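Local coordinates for walker-Type ATPase (Pyrococcus abyssi, PDB 2QEN), which binds ADP and magnesium and is probably a P-loop ATPase of a mainly archaeal family, although its cellular role is not known, at residues 101-106 with 118-123; 54-59 with 125-130; 77-82 with 106-111; 130-135 with 163-168. The protein carries 1 engineered substitution. One frame throughout, in Å; residues are numbered along the deposited sequence.

Interaction 1: residues 101-106 with 118-123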
loop_
_atom_site.group_PDB
_atom_site.type_symbol
_atom_site.label_atom_id
_atom_site.label_comp_id
_atom_site.label_asym_id
_atom_site.label_seq_id
_atom_site.Cartn_x
_atom_site.Cartn_y
_atom_site.Cartn_z
ATOM N N LEU A 101 22.629 7.647 18.119
ATOM C CA LEU A 101 22.279 6.250 17.947
ATOM C C LEU A 101 23.526 5.403 17.755
ATOM O O LEU A 101 24.261 5.585 16.775
ATOM C CB LEU A 101 21.318 6.065 16.764
ATOM C CG LEU A 101 19.853 6.492 16.925
ATOM C CD1 LEU A 101 19.139 6.441 15.576
ATOM C CD2 LEU A 101 19.134 5.608 17.945
ATOM N N LYS A 102 23.752 4.485 18.699
ATOM C CA LYS A 102 24.884 3.560 18.655
ATOM C C LYS A 102 24.860 2.643 17.424
ATOM O O LYS A 102 25.900 2.415 16.798
ATOM C CB LYS A 102 24.947 2.727 19.945
ATOM C CG LYS A 102 26.081 1.698 19.989
ATOM C CD LYS A 102 26.584 1.420 21.402
ATOM C CE LYS A 102 27.810 0.510 21.357
ATOM N NZ LYS A 102 28.655 0.586 22.593
ATOM N N PHE A 103 23.678 2.141 17.062
ATOM C CA PHE A 103 23.596 1.093 16.045
ATOM C C PHE A 103 24.060 1.541 14.651
ATOM O O PHE A 103 24.338 0.717 13.789
ATOM C CB PHE A 103 22.220 0.386 16.041
ATOM C CG PHE A 103 21.143 1.108 15.269
ATOM C CD1 PHE A 103 20.974 0.881 13.901
ATOM C CD2 PHE A 103 20.290 1.999 15.909
ATOM C CE1 PHE A 103 19.973 1.545 13.172
ATOM C CE2 PHE A 103 19.284 2.668 15.196
ATOM C CZ PHE A 103 19.130 2.440 13.821
ATOM N N LEU A 104 24.176 2.850 14.459
ATOM C CA LEU A 104 24.610 3.409 13.177
ATOM C C LEU A 104 26.101 3.234 12.912
ATOM O O LEU A 104 26.518 3.212 11.753
ATOM C CB LEU A 104 24.235 4.891 13.065
ATOM C CG LEU A 104 22.751 5.252 13.051
ATOM C CD1 LEU A 104 22.616 6.748 12.820
ATOM C CD2 LEU A 104 21.998 4.472 11.980
ATOM N N THR A 105 26.888 3.111 13.984
ATOM C CA THR A 105 28.327 2.858 13.887
ATOM C C THR A 105 28.604 1.384 13.603
ATOM O O THR A 105 29.714 1.035 13.147
ATOM C CB THR A 105 29.068 3.222 15.199
ATOM O OG1 THR A 105 28.549 4.440 15.738
ATOM C CG2 THR A 105 30.560 3.395 14.947
ATOM N N LEU A 106 27.597 0.525 13.881
ATOM C CA LEU A 106 27.809 -0.936 13.904
ATOM C C LEU A 106 27.455 -1.595 12.575
ATOM O O LEU A 106 26.498 -1.185 11.903
ATOM C CB LEU A 106 27.014 -1.601 15.076
ATOM C CG LEU A 106 27.375 -1.062 16.515
ATOM C CD1 LEU A 106 26.832 -1.996 17.671
ATOM C CD2 LEU A 106 28.922 -0.903 16.673
ATOM N N ARG A 118 15.198 -0.962 20.590
ATOM C CA ARG A 118 15.405 -0.365 21.915
ATOM C C ARG A 118 16.028 1.032 21.839
ATOM O O ARG A 118 15.562 1.950 22.508
ATOM C CB ARG A 118 16.265 -1.280 22.810
ATOM C CG ARG A 118 15.536 -2.527 23.311
ATOM C CD ARG A 118 16.353 -3.248 24.393
ATOM N NE ARG A 118 17.473 -3.983 23.801
ATOM C CZ ARG A 118 17.520 -5.307 23.661
ATOM N NH1 ARG A 118 16.514 -6.062 24.098
ATOM N NH2 ARG A 118 18.583 -5.879 23.098
ATOM N N GLU A 119 17.079 1.187 21.036
ATOM C CA GLU A 119 17.659 2.506 20.774
ATOM C C GLU A 119 16.665 3.519 20.168
ATOM O O GLU A 119 16.671 4.691 20.536
ATOM C CB GLU A 119 18.907 2.384 19.895
ATOM C CG GLU A 119 20.110 1.770 20.600
ATOM C CD GLU A 119 21.331 1.618 19.688
ATOM O OE1 GLU A 119 21.639 2.567 18.926
ATOM O OE2 GLU A 119 21.992 0.547 19.745
ATOM N N LEU A 120 15.808 3.060 19.258
ATOM C CA LEU A 120 14.779 3.919 18.652
ATOM C C LEU A 120 13.700 4.336 19.649
ATOM O O LEU A 120 13.191 5.451 19.571
ATOM C CB LEU A 120 14.127 3.240 17.443
ATOM C CG LEU A 120 15.003 3.036 16.210
ATOM C CD1 LEU A 120 14.199 2.307 15.125
ATOM C CD2 LEU A 120 15.558 4.362 15.698
ATOM N N ASN A 121 13.361 3.434 20.575
ATOM C CA ASN A 121 12.472 3.738 21.693
ATOM C C ASN A 121 13.088 4.760 22.675
ATOM O O ASN A 121 12.378 5.626 23.188
ATOM C CB ASN A 121 12.075 2.453 22.436
ATOM C CG ASN A 121 11.049 2.707 23.538
ATOM O OD1 ASN A 121 9.878 2.957 23.259
ATOM N ND2 ASN A 121 11.483 2.642 24.792
ATOM N N ASP A 122 14.396 4.640 22.935
ATOM C CA ASP A 122 15.160 5.631 23.734
ATOM C C ASP A 122 15.075 7.015 23.093
ATOM O O ASP A 122 14.965 8.031 23.778
ATOM C CB ASP A 122 16.644 5.239 23.833
ATOM C CG ASP A 122 16.890 4.022 24.710
ATOM O OD1 ASP A 122 15.952 3.563 25.409
ATOM O OD2 ASP A 122 18.037 3.517 24.704
ATOM N N LEU A 123 15.122 7.037 21.760
ATOM C CA LEU A 123 14.982 8.266 20.995
ATOM C C LEU A 123 13.543 8.805 21.131
ATOM O O LEU A 123 13.332 10.017 21.314
ATOM C CB LEU A 123 15.379 8.002 19.538
ATOM C CG LEU A 123 15.298 9.066 18.440
ATOM C CD1 LEU A 123 16.048 10.318 18.859
ATOM C CD2 LEU A 123 15.866 8.505 17.130
#
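A single carboxylate oxygen organises the polar half of this contact between the loop 101-106 and helix 113-127. E119 stretches its chain straight across to the loop, with CG anti to its own carbonyl carbon, and OE1 receives the backbone N of F103 at 2.8 Å through its syn lone pair; the N-H···O angle is 151°. The amide of K102 lies almost as near, but its angle is too poor for a bond. The F103 N-H, and perhaps the nearby K102 amide, would tend to stabilise the charged carboxylate.

The buried, closely packed part is mostly apolar. L101 forks over the helix: CD2 rests on E119 CB at 3.8 Å, while CD1 meets L120 CD2 at 4.1 Å and L123 CD2 at 4.2 Å. F103 holds CG in the crowded position between N and carbonyl carbon (chi1 83°), which turns the ring edge to the helix. CD2 of that edge lies 3.4 Å from E119 OE1, with ring and carboxylate planes 59° apart, and CE2 touches L120 CD2.

The solvent side is looser. Of its side chain K102 lends only CB, 3.5 Å from E119 OE1, and its extended chain carries the ammonium outward, as suits an exposed lysine.

Beneath the helix, L120 and L123 rest on F130 of strand 130-135, while L101 and L123 also meet F88 of helix 88-95.

Interaction 2: residues 54-59 with 125-130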
loop_
_atom_site.group_PDB
_atom_site.type_symbol
_atom_site.label_atom_id
_atom_site.label_comp_id
_atom_site.label_asym_id
_atom_site.label_seq_id
_atom_site.Cartn_x
_atom_site.Cartn_y
_atom_site.Cartn_z
ATOM N N GLU A 54 6.086 15.483 9.217
ATOM C CA GLU A 54 5.920 16.340 10.393
ATOM C C GLU A 54 6.235 15.630 11.709
ATOM O O GLU A 54 6.417 16.283 12.739
ATOM C CB GLU A 54 4.500 16.926 10.419
ATOM C CG GLU A 54 4.313 18.082 9.428
ATOM C CD GLU A 54 2.853 18.460 9.210
ATOM O OE1 GLU A 54 2.230 19.014 10.142
ATOM O OE2 GLU A 54 2.335 18.209 8.105
ATOM N N ARG A 55 6.308 14.304 11.661
ATOM C CA ARG A 55 6.476 13.467 12.843
ATOM C C ARG A 55 7.699 12.562 12.700
ATOM O O ARG A 55 7.816 11.864 11.685
ATOM C CB ARG A 55 5.226 12.596 13.049
ATOM C CG ARG A 55 3.967 13.373 13.428
ATOM C CD ARG A 55 2.741 12.583 13.068
ATOM N NE ARG A 55 1.532 13.401 12.985
ATOM C CZ ARG A 55 1.161 14.124 11.919
ATOM N NH1 ARG A 55 1.919 14.181 10.828
ATOM N NH2 ARG A 55 0.023 14.818 11.951
ATOM N N PRO A 56 8.592 12.545 13.718
ATOM C CA PRO A 56 9.814 11.726 13.678
ATOM C C PRO A 56 9.488 10.250 13.468
ATOM O O PRO A 56 8.717 9.643 14.239
ATOM C CB PRO A 56 10.446 11.932 15.065
ATOM C CG PRO A 56 9.829 13.139 15.606
ATOM C CD PRO A 56 8.477 13.297 14.986
ATOM N N GLY A 57 10.065 9.691 12.416
ATOM C CA GLY A 57 9.792 8.324 12.038
ATOM C C GLY A 57 10.562 7.956 10.799
ATOM O O GLY A 57 11.165 8.812 10.149
ATOM N N ILE A 58 10.543 6.667 10.490
ATOM C CA ILE A 58 11.166 6.122 9.288
ATOM C C ILE A 58 10.204 5.217 8.518
ATOM O O ILE A 58 9.333 4.559 9.102
ATOM C CB ILE A 58 12.486 5.351 9.600
ATOM C CG1 ILE A 58 12.263 4.312 10.705
ATOM C CG2 ILE A 58 13.596 6.332 9.930
ATOM C CD1 ILE A 58 13.532 3.569 11.126
ATOM N N LEU A 59 10.358 5.208 7.200
ATOM C CA LEU A 59 9.527 4.383 6.330
ATOM C C LEU A 59 10.412 3.340 5.653
ATOM O O LEU A 59 11.351 3.681 4.920
ATOM C CB LEU A 59 8.767 5.253 5.300
ATOM C CG LEU A 59 7.789 4.619 4.291
ATOM C CD1 LEU A 59 6.875 3.669 4.995
ATOM C CD2 LEU A 59 6.925 5.690 3.574
ATOM N N GLU A 125 11.659 8.406 23.681
ATOM C CA GLU A 125 11.547 8.942 25.038
ATOM C C GLU A 125 11.845 10.426 25.109
ATOM O O GLU A 125 11.232 11.141 25.900
ATOM C CB GLU A 125 12.491 8.210 25.992
ATOM C CG GLU A 125 11.877 7.000 26.646
ATOM C CD GLU A 125 12.879 6.181 27.450
ATOM O OE1 GLU A 125 13.895 6.734 27.938
ATOM O OE2 GLU A 125 12.633 4.966 27.596
ATOM N N GLU A 126 12.807 10.874 24.307
ATOM C CA GLU A 126 13.157 12.279 24.261
ATOM C C GLU A 126 12.118 13.072 23.470
ATOM O O GLU A 126 11.687 14.150 23.906
ATOM C CB GLU A 126 14.549 12.483 23.668
ATOM C CG GLU A 126 14.928 13.957 23.605
ATOM C CD GLU A 126 16.361 14.214 23.186
ATOM O OE1 GLU A 126 17.163 13.251 23.134
ATOM O OE2 GLU A 126 16.683 15.392 22.917
ATOM N N LEU A 127 11.720 12.525 22.324
ATOM C CA LEU A 127 10.808 13.188 21.401
ATOM C C LEU A 127 9.351 13.135 21.858
ATOM O O LEU A 127 8.550 14.010 21.511
ATOM C CB LEU A 127 10.922 12.556 20.003
ATOM C CG LEU A 127 12.233 12.744 19.235
ATOM C CD1 LEU A 127 12.487 11.580 18.287
ATOM C CD2 LEU A 127 12.188 14.039 18.478
ATOM N N GLY A 128 9.017 12.106 22.632
ATOM C CA GLY A 128 7.629 11.805 22.967
ATOM C C GLY A 128 7.269 10.455 22.388
ATOM O O GLY A 128 6.809 9.561 23.109
ATOM N N GLU A 129 7.560 10.304 21.095
ATOM C CA GLU A 129 7.180 9.152 20.290
ATOM C C GLU A 129 8.108 9.068 19.084
ATOM O O GLU A 129 8.447 10.100 18.485
ATOM C CB GLU A 129 5.773 9.399 19.748
ATOM C CG GLU A 129 4.965 8.190 19.462
ATOM C CD GLU A 129 3.497 8.500 19.538
ATOM O OE1 GLU A 129 2.954 9.074 18.573
ATOM O OE2 GLU A 129 2.878 8.165 20.573
ATOM N N PHE A 130 8.493 7.845 18.719
ATOM C CA PHE A 130 9.155 7.592 17.441
ATOM C C PHE A 130 8.373 6.557 16.612
ATOM O O PHE A 130 7.959 5.514 17.137
ATOM C CB PHE A 130 10.621 7.179 17.641
ATOM C CG PHE A 130 11.419 7.150 16.370
ATOM C CD1 PHE A 130 12.012 8.297 15.884
ATOM C CD2 PHE A 130 11.554 5.958 15.639
ATOM C CE1 PHE A 130 12.734 8.270 14.689
ATOM C CE2 PHE A 130 12.285 5.924 14.449
ATOM C CZ PHE A 130 12.886 7.085 13.981
HETATM O O HOH W 1 6.845 10.578 16.133
#
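The ring of F130 forms the centre of the first shell, and G57 lies over one of its faces. The CA of G57 sits 4.1 Å from the ring centroid, 21° off the normal, a CH-pi contact in which a residue without a side chain brings its backbone right onto the aromatic face. P56 CB touches F130 CD1 at 4.0 Å, and I58 CG1 approaches F130 CE2 obliquely at 4.1 Å. Next to the ring, P56 and L127 meet tip to tip, CG of the proline 3.8 Å from CD2 of the leucine; both are compact apolar groups suited to a partly covered margin.

The main-chain oxygens are joined by one water, which donates to P56 O at 2.8 Å and to E129 O at 2.9 Å.

Further out, the F130 ring is placed by a first torsion that sets CG anti to the backbone N (chi1 -169°). G128 ends the helix with positive phi (116°), a conformation in which a CB would press on the preceding carbonyl, and so turns the chain into the strand. E129 is salt-bridged to K166.

F91 and F95 of helix 88-95 cover P56, while backbone bonds from P56 and I58 to I131 set strand 57-61, an outermost strand, beside strand 130-135.

Interaction 3: residues 77-82 with 106-111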
loop_
_atom_site.group_PDB
_atom_site.type_symbol
_atom_site.label_atom_id
_atom_site.label_comp_id
_atom_site.label_asym_id
_atom_site.label_seq_id
_atom_site.Cartn_x
_atom_site.Cartn_y
_atom_site.Cartn_z
ATOM N N LEU A 77 17.655 -5.990 6.134
ATOM C CA LEU A 77 16.665 -5.209 6.843
ATOM C C LEU A 77 17.367 -4.194 7.733
ATOM O O LEU A 77 17.025 -3.015 7.729
ATOM C CB LEU A 77 15.780 -6.120 7.706
ATOM C CG LEU A 77 14.306 -5.755 7.984
ATOM C CD1 LEU A 77 13.870 -6.266 9.344
ATOM C CD2 LEU A 77 13.954 -4.276 7.854
ATOM N N ILE A 78 18.351 -4.654 8.499
ATOM C CA ILE A 78 19.079 -3.760 9.409
ATOM C C ILE A 78 19.827 -2.649 8.641
ATOM O O ILE A 78 19.761 -1.473 9.026
ATOM C CB ILE A 78 19.958 -4.536 10.426
ATOM C CG1 ILE A 78 19.037 -5.395 11.315
ATOM C CG2 ILE A 78 20.784 -3.571 11.273
ATOM C CD1 ILE A 78 19.722 -6.199 12.364
ATOM N N LYS A 79 20.477 -3.022 7.542
ATOM C CA LYS A 79 21.158 -2.053 6.674
ATOM C C LYS A 79 20.183 -0.978 6.144
ATOM O O LYS A 79 20.555 0.198 6.038
ATOM C CB LYS A 79 21.890 -2.761 5.513
ATOM C CG LYS A 79 22.867 -1.870 4.732
ATOM C CD LYS A 79 23.543 -2.619 3.565
ATOM C CE LYS A 79 24.214 -1.649 2.580
ATOM N NZ LYS A 79 24.905 -2.330 1.425
ATOM N N GLU A 80 18.951 -1.393 5.823
ATOM C CA GLU A 80 17.873 -0.473 5.385
ATOM C C GLU A 80 17.360 0.463 6.502
ATOM O O GLU A 80 17.117 1.639 6.261
ATOM C CB GLU A 80 16.713 -1.243 4.728
ATOM C CG GLU A 80 15.619 -0.373 4.101
ATOM C CD GLU A 80 16.063 0.396 2.852
ATOM O OE1 GLU A 80 17.005 -0.049 2.145
ATOM O OE2 GLU A 80 15.445 1.450 2.561
ATOM N N LEU A 81 17.190 -0.056 7.711
ATOM C CA LEU A 81 16.927 0.798 8.883
ATOM C C LEU A 81 18.021 1.853 9.082
ATOM O O LEU A 81 17.722 3.021 9.340
ATOM C CB LEU A 81 16.799 -0.038 10.150
ATOM C CG LEU A 81 15.510 -0.829 10.369
ATOM C CD1 LEU A 81 15.760 -2.056 11.247
ATOM C CD2 LEU A 81 14.449 0.062 10.990
ATOM N N GLN A 82 19.278 1.427 8.955
ATOM C CA GLN A 82 20.427 2.316 9.071
ATOM C C GLN A 82 20.422 3.431 8.030
ATOM O O GLN A 82 20.609 4.602 8.374
ATOM C CB GLN A 82 21.733 1.525 8.966
ATOM C CG GLN A 82 22.089 0.717 10.214
ATOM C CD GLN A 82 23.321 -0.146 10.010
ATOM O OE1 GLN A 82 23.514 -0.740 8.949
ATOM N NE2 GLN A 82 24.163 -0.216 11.026
ATOM N N LEU A 106 27.597 0.525 13.881
ATOM C CA LEU A 106 27.809 -0.936 13.904
ATOM C C LEU A 106 27.455 -1.595 12.575
ATOM O O LEU A 106 26.498 -1.185 11.903
ATOM C CB LEU A 106 27.014 -1.601 15.076
ATOM C CG LEU A 106 27.375 -1.062 16.515
ATOM C CD1 LEU A 106 26.832 -1.996 17.671
ATOM C CD2 LEU A 106 28.922 -0.903 16.673
ATOM N N GLU A 107 28.232 -2.617 12.208
ATOM C CA GLU A 107 27.972 -3.416 11.003
ATOM C C GLU A 107 26.708 -4.251 11.184
ATOM O O GLU A 107 26.526 -4.867 12.232
ATOM C CB GLU A 107 29.182 -4.304 10.640
ATOM C CG GLU A 107 29.853 -4.998 11.822
ATOM C CD GLU A 107 31.136 -5.735 11.444
ATOM O OE1 GLU A 107 31.170 -6.369 10.363
ATOM O OE2 GLU A 107 32.112 -5.694 12.235
ATOM N N PRO A 108 25.816 -4.247 10.172
ATOM C CA PRO A 108 24.531 -4.969 10.225
ATOM C C PRO A 108 24.652 -6.445 10.623
ATOM O O PRO A 108 23.758 -6.969 11.296
ATOM C CB PRO A 108 23.997 -4.843 8.797
ATOM C CG PRO A 108 24.643 -3.629 8.260
ATOM C CD PRO A 108 25.978 -3.510 8.903
ATOM N N ARG A 109 25.747 -7.087 10.205
ATOM C CA ARG A 109 26.085 -8.478 10.563
ATOM C C ARG A 109 26.032 -8.764 12.062
ATOM O O ARG A 109 25.703 -9.878 12.474
ATOM C CB ARG A 109 27.495 -8.829 10.068
ATOM C CG ARG A 109 27.580 -9.289 8.626
ATOM C CD ARG A 109 28.984 -9.776 8.270
ATOM N NE ARG A 109 29.035 -10.329 6.915
ATOM C CZ ARG A 109 30.144 -10.729 6.297
ATOM N NH1 ARG A 109 31.323 -10.649 6.903
ATOM N NH2 ARG A 109 30.073 -11.217 5.064
ATOM N N LYS A 110 26.375 -7.762 12.870
ATOM C CA LYS A 110 26.551 -7.948 14.309
ATOM C C LYS A 110 25.491 -7.251 15.189
ATOM O O LYS A 110 25.686 -7.093 16.401
ATOM C CB LYS A 110 27.973 -7.538 14.698
ATOM C CG LYS A 110 29.043 -8.389 13.999
ATOM C CD LYS A 110 30.459 -8.066 14.461
ATOM C CE LYS A 110 31.495 -8.986 13.802
ATOM N NZ LYS A 110 31.480 -8.948 12.302
ATOM N N LEU A 111 24.370 -6.856 14.583
ATOM C CA LEU A 111 23.264 -6.213 15.310
ATOM C C LEU A 111 22.023 -7.107 15.359
ATOM O O LEU A 111 21.729 -7.815 14.399
ATOM C CB LEU A 111 22.881 -4.867 14.659
ATOM C CG LEU A 111 23.716 -3.605 14.916
ATOM C CD1 LEU A 111 23.411 -2.518 13.894
ATOM C CD2 LEU A 111 23.513 -3.082 16.334
#
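Two carbonyl oxygens grip NE2 of Q82, the best-held polar atom here: L106 O and, from the same loop, F103 O. In this way helix 74-84 of the P-loop ATPase domain is pinned to the loop before helix 113-127, where a short 3-10 turn begins at P108. The bond from Q82 NE2 to L106 O is 2.7 Å long; the acceptor lies in the amide plane and the donor nearly along the C=O axis (166°), though the angle at the hydrogen is a bent 140°. Glutamine suits the spot because one extended side chain offers two N-H groups to two carbonyls of one loop.

Its other amide atom, OE1, lies close against the proline ring, 3.2 Å from P108 CG. K79 adds its CB to the same ring carbon at 4.0 Å, while its extended chain leads the amine away. E107 and K110 also turn away from the helix and form a salt bridge with each other, NZ to OE1. R74 secures the turn from outside, bonding R109 O.

Below the amide lies the apolar layer. L111 CD1 sits 3.8 Å from Q82 NE2 and 3.9 Å from I78 CG2, and I78 reaches its CD1 to within 3.3 Å of L111 O.

Interaction 4: residues 130-135 with 163-168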
loop_
_atom_site.group_PDB
_atom_site.type_symbol
_atom_site.label_atom_id
_atom_site.label_comp_id
_atom_site.label_asym_id
_atom_site.label_seq_id
_atom_site.Cartn_x
_atom_site.Cartn_y
_atom_site.Cartn_z
ATOM N N PHE A 130 8.493 7.845 18.719
ATOM C CA PHE A 130 9.155 7.592 17.441
ATOM C C PHE A 130 8.373 6.557 16.612
ATOM O O PHE A 130 7.959 5.514 17.137
ATOM C CB PHE A 130 10.621 7.179 17.641
ATOM C CG PHE A 130 11.419 7.150 16.370
ATOM C CD1 PHE A 130 12.012 8.297 15.884
ATOM C CD2 PHE A 130 11.554 5.958 15.639
ATOM C CE1 PHE A 130 12.734 8.270 14.689
ATOM C CE2 PHE A 130 12.285 5.924 14.449
ATOM C CZ PHE A 130 12.886 7.085 13.981
ATOM N N ILE A 131 8.174 6.848 15.326
ATOM C CA ILE A 131 7.432 5.946 14.444
ATOM C C ILE A 131 8.339 5.108 13.531
ATOM O O ILE A 131 9.226 5.635 12.859
ATOM C CB ILE A 131 6.355 6.693 13.589
ATOM C CG1 ILE A 131 5.382 7.479 14.487
ATOM C CG2 ILE A 131 5.578 5.709 12.654
ATOM C CD1 ILE A 131 4.813 8.740 13.812
ATOM N N VAL A 132 8.100 3.796 13.519
ATOM C CA VAL A 132 8.694 2.914 12.516
ATOM C C VAL A 132 7.572 2.401 11.644
ATOM O O VAL A 132 6.659 1.750 12.130
ATOM C CB VAL A 132 9.464 1.711 13.134
ATOM C CG1 VAL A 132 10.097 0.846 12.015
ATOM C CG2 VAL A 132 10.522 2.198 14.092
ATOM N N ALA A 133 7.626 2.738 10.356
ATOM C CA ALA A 133 6.603 2.313 9.397
ATOM C C ALA A 133 7.135 1.317 8.371
ATOM O O ALA A 133 8.179 1.521 7.759
ATOM C CB ALA A 133 5.986 3.508 8.710
ATOM N N PHE A 134 6.398 0.227 8.212
ATOM C CA PHE A 134 6.701 -0.794 7.227
ATOM C C PHE A 134 5.668 -0.707 6.093
ATOM O O PHE A 134 4.493 -1.023 6.272
ATOM C CB PHE A 134 6.696 -2.181 7.885
ATOM C CG PHE A 134 7.806 -2.391 8.894
ATOM C CD1 PHE A 134 7.629 -2.044 10.234
ATOM C CD2 PHE A 134 9.025 -2.945 8.506
ATOM C CE1 PHE A 134 8.637 -2.232 11.170
ATOM C CE2 PHE A 134 10.061 -3.150 9.448
ATOM C CZ PHE A 134 9.865 -2.793 10.778
ATOM N N ASP A 135 6.116 -0.262 4.929
ATOM C CA ASP A 135 5.234 -0.118 3.782
ATOM C C ASP A 135 5.118 -1.443 3.067
ATOM O O ASP A 135 6.128 -2.037 2.698
ATOM C CB ASP A 135 5.756 0.964 2.825
ATOM C CG ASP A 135 4.630 1.768 2.181
ATOM O OD1 ASP A 135 3.420 1.403 2.340
ATOM O OD2 ASP A 135 4.958 2.787 1.534
ATOM N N PRO A 163 7.003 1.657 24.965
ATOM C CA PRO A 163 5.883 2.614 24.940
ATOM C C PRO A 163 6.133 3.914 24.171
ATOM O O PRO A 163 5.179 4.604 23.810
ATOM C CB PRO A 163 5.639 2.924 26.427
ATOM C CG PRO A 163 6.925 2.590 27.112
ATOM C CD PRO A 163 7.525 1.455 26.340
ATOM N N ASN A 164 7.386 4.258 23.913
ATOM C CA ASN A 164 7.660 5.453 23.116
ATOM C C ASN A 164 7.925 5.136 21.656
ATOM O O ASN A 164 8.515 5.928 20.927
ATOM C CB ASN A 164 8.804 6.229 23.745
ATOM C CG ASN A 164 8.461 6.692 25.128
ATOM O OD1 ASN A 164 8.648 5.965 26.099
ATOM N ND2 ASN A 164 7.946 7.903 25.230
ATOM N N LEU A 165 7.479 3.957 21.239
ATOM C CA LEU A 165 7.691 3.508 19.891
ATOM C C LEU A 165 6.352 3.078 19.293
ATOM O O LEU A 165 5.608 2.311 19.909
ATOM C CB LEU A 165 8.703 2.367 19.891
ATOM C CG LEU A 165 9.395 2.018 18.576
ATOM C CD1 LEU A 165 10.346 3.144 18.165
ATOM C CD2 LEU A 165 10.144 0.687 18.734
ATOM N N LYS A 166 6.035 3.615 18.116
ATOM C CA LYS A 166 4.800 3.270 17.424
ATOM C C LYS A 166 5.149 2.625 16.089
ATOM O O LYS A 166 6.105 3.025 15.426
ATOM C CB LYS A 166 3.912 4.507 17.218
ATOM C CG LYS A 166 3.374 5.114 18.506
ATOM C CD LYS A 166 2.377 4.173 19.212
ATOM C CE LYS A 166 2.222 4.540 20.681
ATOM N NZ LYS A 166 1.190 5.565 20.893
ATOM N N ILE A 167 4.376 1.617 15.719
ATOM C CA ILE A 167 4.625 0.858 14.501
ATOM C C ILE A 167 3.371 0.976 13.620
ATOM O O ILE A 167 2.249 0.832 14.109
ATOM C CB ILE A 167 4.993 -0.617 14.809
ATOM C CG1 ILE A 167 6.362 -0.712 15.496
ATOM C CG2 ILE A 167 4.964 -1.496 13.526
ATOM C CD1 ILE A 167 6.728 -2.124 15.895
ATOM N N ILE A 168 3.585 1.331 12.357
ATOM C CA ILE A 168 2.534 1.363 11.350
ATOM C C ILE A 168 2.898 0.313 10.311
ATOM O O ILE A 168 4.026 0.304 9.819
ATOM C CB ILE A 168 2.429 2.754 10.669
ATOM C CG1 ILE A 168 2.066 3.830 11.698
ATOM C CG2 ILE A 168 1.372 2.738 9.518
ATOM C CD1 ILE A 168 2.203 5.260 11.182
#
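Both phenylalanine rings turn an edge to strand 165-171. The F134 ring has I168 O and I167 CG2 near its plane, the latter 4.3 Å from CD1, and makes an edge-to-face contact with F155. The F130 ring receives L165 at its edge, L165 CD1 to F130 CD2 at 4.0 Å, side by side; L120 of helix 113-127 packs on V132.

On the face carrying I131 and A133, I168 CD1 reaches I131 CG2 at 3.7 Å, and the small A133 lets I168 CB come within 4.1 Å of its own CB. L48 of helix 44-54 covers A133 and I168. Beta-branched and aromatic residues suit these buried strands.

The backbones run parallel, 22° apart, joined by five hydrogen bonds. F130 bonds N164 O and K166 N, V132 bonds K166 O and I168 N, and F134 N reaches I168 O at 2.9 Å. F130 N stands above the plane of the N164 carbonyl, whereas V132 N lies nearly along the C=O axis of K166.

This is the beta-alpha-beta crossover of a P-loop NTPase: strand 130-135 ends at D135, which binds magnesium in this protein though not in this model; its side chain bonds S45 and T170, consistent with a Walker B aspartate.

All four contacts belong to one P-loop ATPase domain and gather at the edge of its parallel sheet formed by strand 57-61 and its neighbour 130-135. Interactions 2 and 4 are closest, with centres 8 Å apart, and share F130. Interactions 1 and 3, 11 Å apart, share L106, and their segments alternate along the chain, so the loop 101-111 is held by helix 74-84 as well as by helix 113-127. Interaction 2 spans both of them in sequence and meets interaction 1 on helix 113-127. Interaction 4 comes after interactions 1 and 3 close. Those two lie away from the nucleotide site, and of the four only interaction 4 contains a magnesium-site residue, D135.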